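Local coordinates for protein acyl-CoA thioesterase (Alicyclobacillus acidocaldarius subsp. acidocaldarius, PDB 3RQB) that is of unproven function but has the double hot dog fold of acyl-CoA thioesterases and probably hydrolyses acyl-CoA thioesters, at residues D14-S19 against G41-A46; P127-P132 against R153-S158. All coordinates share one frame; numbering follows the deposited sequence.

Interaction 1 and interaction 2 lie on opposite sides of the centre of the chain. Their centres are 28 Å apart, and their nearest atoms are about 17 Å apart, so they do not touch. They follow one another along the chain: interaction 1 is complete before interaction 2 begins. In interaction 1 the end of helix 11-15 and the residue after it pack on the start of helix 41-53, part of the N-terminal hot dog unit. In interaction 2 a proline-rich loop meets strand 150-156, an outermost strand within this chain, in the C-terminal hot dog region. One is a buried apolar contact on a helix, the other a surface cover on a strand.

Interaction 1. Residues D14-S19 against G41-A46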
ATOM      1  N   ASP B  14      12.393 -22.749  -5.951  1.00 55.88           N
ATOM      2  CA  ASP B  14      13.497 -22.697  -6.885  1.00 62.46           C
ATOM      3  C   ASP B  14      13.745 -21.256  -7.326  1.00 57.18           C
ATOM      4  O   ASP B  14      14.876 -20.793  -7.354  1.00 58.67           O
ATOM      5  CB  ASP B  14      13.204 -23.598  -8.082  1.00 78.13           C
ATOM      6  CG  ASP B  14      14.457 -24.191  -8.686  1.00 93.83           C
ATOM      7  OD1 ASP B  14      14.827 -23.773  -9.806  1.00100.08           O
ATOM      8  OD2 ASP B  14      15.074 -25.066  -8.036  1.00 97.45           O
ATOM      9  N   ALA B  15      12.680 -20.537  -7.652  1.00 56.72           N
ATOM     10  CA  ALA B  15      12.800 -19.144  -8.082  1.00 60.39           C
ATOM     11  C   ALA B  15      13.271 -18.236  -6.958  1.00 63.13           C
ATOM     12  O   ALA B  15      14.053 -17.307  -7.175  1.00 67.10           O
ATOM     13  CB  ALA B  15      11.475 -18.646  -8.610  1.00 62.65           C
ATOM     14  N   THR B  16      12.775 -18.506  -5.756  1.00 58.55           N
ATOM     15  CA  THR B  16      13.068 -17.671  -4.597  1.00 52.06           C
ATOM     16  C   THR B  16      14.264 -18.189  -3.812  1.00 59.63           C
ATOM     17  O   THR B  16      14.574 -17.678  -2.734  1.00 64.86           O
ATOM     18  CB  THR B  16      11.868 -17.555  -3.656  1.00 41.92           C
ATOM     19  OG1 THR B  16      11.633 -18.822  -3.025  1.00 39.99           O
ATOM     20  CG2 THR B  16      10.620 -17.098  -4.427  1.00 41.66           C
ATOM     21  N   ALA B  17      14.909 -19.231  -4.326  1.00 60.76           N
ATOM     22  CA  ALA B  17      16.134 -19.716  -3.706  1.00 58.48           C
ATOM     23  C   ALA B  17      17.158 -18.583  -3.692  1.00 51.08           C
ATOM     24  O   ALA B  17      17.410 -17.951  -4.725  1.00 55.89           O
ATOM     25  CB  ALA B  17      16.677 -20.933  -4.454  1.00 58.18           C
ATOM     26  N   LEU B  18      17.727 -18.324  -2.517  1.00 36.47           N
ATOM     27  CA  LEU B  18      18.747 -17.295  -2.355  1.00 38.87           C
ATOM     28  C   LEU B  18      19.976 -17.873  -1.674  1.00 58.35           C
ATOM     29  O   LEU B  18      19.955 -18.990  -1.143  1.00 66.32           O
ATOM     30  CB  LEU B  18      18.230 -16.121  -1.520  1.00 37.10           C
ATOM     31  CG  LEU B  18      16.992 -15.378  -2.027  1.00 40.67           C
ATOM     32  CD1 LEU B  18      16.638 -14.188  -1.137  1.00 35.47           C
ATOM     33  CD2 LEU B  18      17.200 -14.935  -3.472  1.00 43.68           C
ATOM     34  N   SER B  19      21.065 -17.119  -1.720  1.00 61.73           N
ATOM     35  CA  SER B  19      22.226 -17.452  -0.922  1.00 63.93           C
ATOM     36  C   SER B  19      22.724 -16.177  -0.269  1.00 57.28           C
ATOM     37  O   SER B  19      22.562 -15.082  -0.807  1.00 54.41           O
ATOM     38  CB  SER B  19      23.323 -18.073  -1.781  1.00 70.96           C
ATOM     39  OG  SER B  19      24.100 -17.065  -2.403  1.00 76.85           O
ATOM     40  N   GLY B  41       5.407 -10.239 -11.247  1.00 48.21           N
ATOM     41  CA  GLY B  41       5.600  -9.368 -10.108  1.00 39.26           C
ATOM     42  C   GLY B  41       5.551 -10.085  -8.781  1.00 38.87           C
ATOM     43  O   GLY B  41       6.284  -9.745  -7.857  1.00 38.30           O
ATOM     44  N   GLY B  42       4.679 -11.078  -8.682  1.00 43.74           N
ATOM     45  CA  GLY B  42       4.448 -11.758  -7.423  1.00 42.91           C
ATOM     46  C   GLY B  42       5.659 -12.562  -7.010  1.00 47.52           C
ATOM     47  O   GLY B  42       5.923 -12.754  -5.819  1.00 48.94           O
ATOM     48  N   ILE B  43       6.405 -13.042  -7.998  1.00 45.92           N
ATOM     49  CA  ILE B  43       7.584 -13.826  -7.687  1.00 44.58           C
ATOM     50  C   ILE B  43       8.713 -12.918  -7.252  1.00 43.13           C
ATOM     51  O   ILE B  43       9.493 -13.257  -6.357  1.00 46.61           O
ATOM     52  CB  ILE B  43       8.048 -14.661  -8.868  1.00 49.23           C
ATOM     53  CG1 ILE B  43       8.652 -15.952  -8.337  1.00 50.86           C
ATOM     54  CG2 ILE B  43       9.050 -13.881  -9.716  1.00 52.51           C
ATOM     55  CD1 ILE B  43       7.888 -16.498  -7.145  1.00 51.40           C
ATOM     56  N   THR B  44       8.795 -11.760  -7.894  1.00 39.30           N
ATOM     57  CA  THR B  44       9.813 -10.783  -7.568  1.00 41.69           C
ATOM     58  C   THR B  44       9.595 -10.281  -6.153  1.00 46.23           C
ATOM     59  O   THR B  44      10.543 -10.022  -5.418  1.00 54.40           O
ATOM     60  CB  THR B  44       9.745  -9.587  -8.512  1.00 46.46           C
ATOM     61  OG1 THR B  44       9.865 -10.035  -9.866  1.00 54.01           O
ATOM     62  CG2 THR B  44      10.860  -8.602  -8.188  1.00 45.66           C
ATOM     63  N   ALA B  45       8.333 -10.142  -5.777  1.00 46.87           N
ATOM     64  CA  ALA B  45       7.977  -9.632  -4.459  1.00 47.34           C
ATOM     65  C   ALA B  45       8.203 -10.688  -3.384  1.00 41.08           C
ATOM     66  O   ALA B  45       8.704 -10.374  -2.305  1.00 35.37           O
ATOM     67  CB  ALA B  45       6.526  -9.130  -4.442  1.00 45.78           C
ATOM     68  N   ALA B  46       7.822 -11.934  -3.682  1.00 43.47           N
ATOM     69  CA  ALA B  46       8.091 -13.065  -2.797  1.00 41.14           C
ATOM     70  C   ALA B  46       9.593 -13.131  -2.555  1.00 43.40           C
ATOM     71  O   ALA B  46      10.060 -13.158  -1.417  1.00 39.44           O
ATOM     72  CB  ALA B  46       7.596 -14.353  -3.417  1.00 36.23           C
TER
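Ala15 and Thr16 rest their methyl groups on Ile43 in a small apolar contact. Ala15 CB meets Ile43 CG1 at 3.9 Å. Thr16 CG2 meets the terminal Ile43 CD1, also at 3.9 Å, and the two side chains approach at a slant. One turn further along the helix, Ala46 CB lies 4.2 Å from Thr16 CG2. The methyl of Thr16 therefore touches both residues of segment 41-46 that take part.

The branches of Thr16 divide the work. With chi1 at 69°, OG1 stands between the backbone N and the carbonyl carbon, while CG2 lies opposite the carbonyl carbon and reaches the helix. OG1 is hydrogen-bonded back to Phe12 O, which satisfies this buried hydroxyl and holds the rotation of the side chain. On the other segment, the CB of Ile43 does not point straight at segment 14-19; its CG1-CD1 branch carries the contact.

Further residues line this contact. Tyr33 touches both Ala15 and Ile43. Thr16 also packs on Thr47 and Lys50, further along helix 41-53. Within that helix, Ala46 N bonds to Gly42 O at 3.0 Å.

All four touching residues are buried. The N-terminal segment is laid against the start of helix 41-53, consistent with this being the central helix of the N-terminal hot dog fold, round which the sheet wraps.

Interaction 2. Residues P127-P132 against R153-S158; sequences PDVPPP and RLIRGS
Arg153 and Pro132 make the closer half of this contact. Arg153 CD packs against Pro132 CB at 3.7 Å. Beyond it, the guanidinium turns one face to the Pro132 carbonyl group. Pro132 O is 2.9 Å from Arg153 NE, but the angle is too poor for a hydrogen bond. A bend at chi3 (92°) turns the guanidinium aside from the line of the aliphatic chain. Its polar partners lie outside the two segments: NH1 forms a salt bridge with Glu229, and NE makes a weak hydrogen bond to Val135 O.

The other half is looser and purely apolar. Ile155 CD1 lies 4.3 Å from Val129 CB. The other branch of Ile155, CG2, lies 4.4 Å from Pro130 CD. Trp171 of the neighbouring strand 168-174 touches Val129, Arg153 and Ile155, and its NE1 bonds to Pro130 O. None of the five touching residues is fully buried, and Pro131, whose CB points away from the strand, is exposed.

The loop thus covers strand 150-156 mostly through side chains, with the Pro132 carbonyl over the guanidinium. Apolar contact makes up the Val129, Pro130 and Ile155 part, while the charge of Arg153 is probably balanced, at least in part, by Glu229.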
ATOM      1  N   PRO B 127     -17.727 -12.892  -0.173  1.00 60.97           N
ATOM      2  CA  PRO B 127     -18.780 -13.129  -1.163  1.00 62.65           C
ATOM      3  C   PRO B 127     -19.283 -14.558  -1.092  1.00 68.00           C
ATOM      4  O   PRO B 127     -18.563 -15.447  -0.626  1.00 69.19           O
ATOM      5  CB  PRO B 127     -18.072 -12.883  -2.505  1.00 48.14           C
ATOM      6  CG  PRO B 127     -16.625 -12.787  -2.193  1.00 45.75           C
ATOM      7  CD  PRO B 127     -16.525 -12.313  -0.787  1.00 49.64           C
ATOM      8  N   ASP B 128     -20.518 -14.771  -1.525  1.00 69.06           N
ATOM      9  CA  ASP B 128     -21.046 -16.117  -1.586  1.00 71.83           C
ATOM     10  C   ASP B 128     -20.655 -16.722  -2.920  1.00 67.37           C
ATOM     11  O   ASP B 128     -20.959 -16.161  -3.971  1.00 65.41           O
ATOM     12  CB  ASP B 128     -22.560 -16.131  -1.429  1.00 75.53           C
ATOM     13  CG  ASP B 128     -23.105 -17.538  -1.290  1.00 82.08           C
ATOM     14  OD1 ASP B 128     -22.553 -18.311  -0.472  1.00 86.70           O
ATOM     15  OD2 ASP B 128     -24.066 -17.883  -2.012  1.00 78.15           O
ATOM     16  N   VAL B 129     -19.984 -17.870  -2.874  1.00 68.35           N
ATOM     17  CA  VAL B 129     -19.431 -18.489  -4.079  1.00 73.20           C
ATOM     18  C   VAL B 129     -19.528 -20.013  -4.052  1.00 74.66           C
ATOM     19  O   VAL B 129     -19.610 -20.619  -2.980  1.00 84.95           O
ATOM     20  CB  VAL B 129     -17.943 -18.125  -4.256  1.00 75.67           C
ATOM     21  CG1 VAL B 129     -17.748 -16.624  -4.154  1.00 76.64           C
ATOM     22  CG2 VAL B 129     -17.092 -18.843  -3.211  1.00 75.30           C
ATOM     23  N   PRO B 130     -19.521 -20.638  -5.238  1.00 64.24           N
ATOM     24  CA  PRO B 130     -19.474 -22.103  -5.298  1.00 65.17           C
ATOM     25  C   PRO B 130     -18.119 -22.625  -4.829  1.00 63.37           C
ATOM     26  O   PRO B 130     -17.163 -21.855  -4.766  1.00 54.68           O
ATOM     27  CB  PRO B 130     -19.695 -22.404  -6.791  1.00 59.56           C
ATOM     28  CG  PRO B 130     -19.258 -21.161  -7.491  1.00 55.80           C
ATOM     29  CD  PRO B 130     -19.614 -20.028  -6.576  1.00 56.33           C
ATOM     30  N   PRO B 131     -18.043 -23.918  -4.485  1.00 70.59           N
ATOM     31  CA  PRO B 131     -16.783 -24.537  -4.064  1.00 71.21           C
ATOM     32  C   PRO B 131     -15.865 -24.780  -5.260  1.00 72.30           C
ATOM     33  O   PRO B 131     -16.340 -24.824  -6.400  1.00 73.14           O
ATOM     34  CB  PRO B 131     -17.228 -25.883  -3.474  1.00 73.16           C
ATOM     35  CG  PRO B 131     -18.739 -25.822  -3.396  1.00 73.54           C
ATOM     36  CD  PRO B 131     -19.165 -24.869  -4.449  1.00 72.41           C
ATOM     37  N   PRO B 132     -14.559 -24.955  -5.000  1.00 69.25           N
ATOM     38  CA  PRO B 132     -13.571 -25.253  -6.046  1.00 70.11           C
ATOM     39  C   PRO B 132     -14.028 -26.461  -6.840  1.00 74.38           C
ATOM     40  O   PRO B 132     -13.656 -26.638  -7.997  1.00 78.08           O
ATOM     41  CB  PRO B 132     -12.314 -25.608  -5.247  1.00 62.20           C
ATOM     42  CG  PRO B 132     -12.480 -24.886  -3.960  1.00 55.66           C
ATOM     43  CD  PRO B 132     -13.951 -24.899  -3.661  1.00 58.47           C
ATOM     44  N   ARG B 153      -9.191 -21.507 -10.540  1.00 48.07           N
ATOM     45  CA  ARG B 153     -10.550 -21.707 -10.997  1.00 42.56           C
ATOM     46  C   ARG B 153     -11.210 -20.324 -11.012  1.00 39.28           C
ATOM     47  O   ARG B 153     -11.416 -19.707  -9.968  1.00 31.91           O
ATOM     48  CB  ARG B 153     -11.288 -22.691 -10.089  1.00 37.20           C
ATOM     49  CG  ARG B 153     -10.357 -23.613  -9.326  1.00 40.44           C
ATOM     50  CD  ARG B 153     -11.117 -24.700  -8.596  1.00 43.43           C
ATOM     51  NE  ARG B 153     -11.237 -25.893  -9.426  1.00 51.63           N
ATOM     52  CZ  ARG B 153     -10.759 -27.085  -9.087  1.00 62.74           C
ATOM     53  NH1 ARG B 153     -10.143 -27.249  -7.924  1.00 62.94           N
ATOM     54  NH2 ARG B 153     -10.909 -28.120  -9.904  1.00 72.16           N
ATOM     55  N   LEU B 154     -11.503 -19.821 -12.205  1.00 46.39           N
ATOM     56  CA  LEU B 154     -12.094 -18.496 -12.309  1.00 53.35           C
ATOM     57  C   LEU B 154     -13.602 -18.551 -12.136  1.00 56.88           C
ATOM     58  O   LEU B 154     -14.289 -19.390 -12.734  1.00 58.40           O
ATOM     59  CB  LEU B 154     -11.752 -17.818 -13.631  1.00 56.69           C
ATOM     60  CG  LEU B 154     -12.340 -16.405 -13.707  1.00 57.78           C
ATOM     61  CD1 LEU B 154     -11.598 -15.435 -12.793  1.00 53.63           C
ATOM     62  CD2 LEU B 154     -12.320 -15.907 -15.128  1.00 65.47           C
ATOM     63  N   ILE B 155     -14.093 -17.634 -11.311  1.00 54.80           N
ATOM     64  CA  ILE B 155     -15.485 -17.592 -10.901  1.00 50.79           C
ATOM     65  C   ILE B 155     -16.230 -16.526 -11.672  1.00 59.42           C
ATOM     66  O   ILE B 155     -17.170 -16.826 -12.403  1.00 70.30           O
ATOM     67  CB  ILE B 155     -15.598 -17.332  -9.405  1.00 44.47           C
ATOM     68  CG1 ILE B 155     -14.746 -18.366  -8.648  1.00 49.01           C
ATOM     69  CG2 ILE B 155     -17.052 -17.349  -8.973  1.00 33.87           C
ATOM     70  CD1 ILE B 155     -14.805 -18.254  -7.141  1.00 48.66           C
ATOM     71  N   ARG B 156     -15.831 -15.273 -11.491  1.00 58.11           N
ATOM     72  CA  ARG B 156     -16.342 -14.198 -12.336  1.00 54.74           C
ATOM     73  C   ARG B 156     -15.204 -13.248 -12.688  1.00 54.96           C
ATOM     74  O   ARG B 156     -14.062 -13.464 -12.274  1.00 60.08           O
ATOM     75  CB  ARG B 156     -17.479 -13.441 -11.641  1.00 45.51           C
ATOM     76  CG  ARG B 156     -17.008 -12.390 -10.665  1.00 39.94           C
ATOM     77  CD  ARG B 156     -18.144 -11.505 -10.203  1.00 38.44           C
ATOM     78  NE  ARG B 156     -18.617 -10.612 -11.257  1.00 48.68           N
ATOM     79  CZ  ARG B 156     -19.288  -9.486 -11.031  1.00 62.34           C
ATOM     80  NH1 ARG B 156     -19.552  -9.102  -9.784  1.00 73.37           N
ATOM     81  NH2 ARG B 156     -19.691  -8.736 -12.047  1.00 60.27           N
ATOM     82  N   GLY B 157     -15.519 -12.198 -13.443  1.00 50.95           N
ATOM     83  CA  GLY B 157     -14.544 -11.163 -13.743  1.00 56.61           C
ATOM     84  C   GLY B 157     -13.350 -11.492 -14.633  1.00 59.39           C
ATOM     85  O   GLY B 157     -12.205 -11.386 -14.187  1.00 61.59           O
ATOM     86  N   SER B 158     -13.592 -11.930 -15.866  1.00 55.66           N
ATOM     87  CA  SER B 158     -12.478 -12.125 -16.795  1.00 54.69           C
ATOM     88  C   SER B 158     -12.515 -11.138 -17.956  1.00 52.95           C
ATOM     89  O   SER B 158     -13.370 -10.248 -18.004  1.00 51.89           O
ATOM     90  CB  SER B 158     -12.416 -13.568 -17.319  1.00 56.52           C
ATOM     91  OG  SER B 158     -13.598 -13.932 -18.015  1.00 60.64           O
TER